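Local coordinates for protein eukaryotic translation initiation factor 2D (Homo sapiens, PDB 5W2F) that delivers tRNA to the P-site of the eukaryotic ribosome without GTP during translation initiation, this chain being its C-terminal part, at residues A93-V96 with E102-V105. Residues are numbered along the deposited sequence; the frame is centred on the assembly and turned at random.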
loop_
_atom_site.group_PDB
_atom_site.type_symbol
_atom_site.label_atom_id
_atom_site.label_comp_id
_atom_site.label_asym_id
_atom_site.label_seq_id
_atom_site.Cartn_x
_atom_site.Cartn_y
_atom_site.Cartn_z
ATOM N N ALA A 93 -1.700 -4.171 0.827
ATOM C CA ALA A 93 -2.305 -3.249 1.765
ATOM C C ALA A 93 -1.185 -2.612 2.563
ATOM O O ALA A 93 -0.017 -2.995 2.422
ATOM C CB ALA A 93 -3.283 -4.002 2.642
ATOM N N TYR A 94 -1.513 -1.650 3.396
ATOM C CA TYR A 94 -0.515 -1.015 4.247
ATOM C C TYR A 94 -1.195 -0.279 5.371
ATOM O O TYR A 94 -2.406 -0.087 5.344
ATOM C CB TYR A 94 0.408 -0.076 3.463
ATOM C CG TYR A 94 -0.312 1.034 2.714
ATOM C CD1 TYR A 94 -0.855 0.819 1.447
ATOM C CD2 TYR A 94 -0.442 2.293 3.273
ATOM C CE1 TYR A 94 -1.519 1.836 0.769
ATOM C CE2 TYR A 94 -1.088 3.320 2.591
ATOM C CZ TYR A 94 -1.626 3.096 1.346
ATOM O OH TYR A 94 -2.280 4.093 0.652
ATOM N N GLN A 95 -0.407 0.110 6.364
ATOM C CA GLN A 95 -0.907 0.803 7.533
ATOM C C GLN A 95 -0.123 2.084 7.733
ATOM O O GLN A 95 1.115 2.060 7.791
ATOM C CB GLN A 95 -0.780 -0.073 8.770
ATOM C CG GLN A 95 -1.276 0.588 10.044
ATOM C CD GLN A 95 -1.013 -0.283 11.240
ATOM O OE1 GLN A 95 -1.797 -1.164 11.557
ATOM N NE2 GLN A 95 0.115 -0.056 11.886
ATOM N N VAL A 96 -0.854 3.186 7.877
ATOM C CA VAL A 96 -0.257 4.509 8.102
ATOM C C VAL A 96 -0.605 4.960 9.513
ATOM O O VAL A 96 -1.781 4.897 9.913
ATOM C CB VAL A 96 -0.819 5.547 7.124
ATOM C CG1 VAL A 96 -0.153 6.894 7.341
ATOM C CG2 VAL A 96 -0.690 5.071 5.709
ATOM N N GLU A 102 -5.016 6.917 15.821
ATOM C CA GLU A 102 -4.985 5.493 15.630
ATOM C C GLU A 102 -4.494 5.145 14.216
ATOM O O GLU A 102 -4.763 5.885 13.269
ATOM C CB GLU A 102 -6.364 4.881 15.858
ATOM C CG GLU A 102 -6.766 4.972 17.330
ATOM C CD GLU A 102 -7.972 4.155 17.740
ATOM O OE1 GLU A 102 -9.061 4.411 17.240
ATOM O OE2 GLU A 102 -7.809 3.277 18.611
ATOM N N PRO A 103 -3.831 3.992 14.061
ATOM C CA PRO A 103 -3.372 3.607 12.721
ATOM C C PRO A 103 -4.526 3.428 11.745
ATOM O O PRO A 103 -5.636 3.005 12.148
ATOM C CB PRO A 103 -2.614 2.301 12.960
ATOM C CG PRO A 103 -2.254 2.337 14.397
ATOM C CD PRO A 103 -3.362 3.050 15.087
ATOM N N ILE A 104 -4.238 3.688 10.477
ATOM C CA ILE A 104 -5.215 3.629 9.388
ATOM C C ILE A 104 -4.755 2.565 8.396
ATOM O O ILE A 104 -3.615 2.599 7.907
ATOM C CB ILE A 104 -5.259 4.984 8.634
ATOM C CG1 ILE A 104 -5.581 6.117 9.574
ATOM C CG2 ILE A 104 -6.242 4.949 7.466
ATOM C CD1 ILE A 104 -5.120 7.461 9.053
ATOM N N VAL A 105 -5.620 1.580 8.154
ATOM C CA VAL A 105 -5.351 0.538 7.171
ATOM C C VAL A 105 -5.856 0.985 5.791
ATOM O O VAL A 105 -6.967 1.513 5.654
ATOM C CB VAL A 105 -6.020 -0.779 7.596
ATOM C CG1 VAL A 105 -5.799 -1.859 6.547
ATOM C CG2 VAL A 105 -5.497 -1.210 8.962
HETATM O O HOH W 1 -3.154 7.421 11.766
#
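Val96 and Ile104 face each other as an antiparallel hydrogen-bonded pair in the beta hairpin of strands 91-96 and 104-107, whose second strand is an outermost one of a four-stranded antiparallel sheet. Val96 N donates to Ile104 O at 2.8 Å, with the donor in the carbonyl plane and a nearly straight N-H...O angle of 167°. The return bond, Ile104 N to Val96 O, is equally short at 2.8 Å, but here the donor is tilted 19° from the carbonyl plane. Ile104 O also receives a CA-H...O contact from Gln95, so one carbonyl serves two consecutive residues of the opposing strand.

Gln95 and Val105 form the neighbouring non-hydrogen-bonded pair, and both side chains lie on one face, where Gln95 runs alongside Pro103. With chi1 at 180° and an extended chain, Gln95 reaches along the strand until its CG and amide carbon lie beside Pro103 CB, Gln95 CD at 3.5 Å from it. On its other flank, strand 91-96 pairs with strand 4-8, and there Gln95 also touches Lys4 and Leu6.

On the face of Val96 and Ile104, Val96 is buried while Ile104 is partly exposed. Val96 CG2 sits in plane at the edge of the ring of Tyr94, also buried, and the Tyr94 hydroxyl is hydrogen-bonded to Ala134 O. Val105 is exposed, as part of an outermost strand, although pairing continues past it through Tyr94 with Lys106. The contact loosens instead at its 102-103 end, where Pro103 and Glu102 are exposed. There, before Ile104, a water adds a loose link, donating to Glu102 O at 2.7 Å and only weakly, at 3.4 Å, to Val96 O.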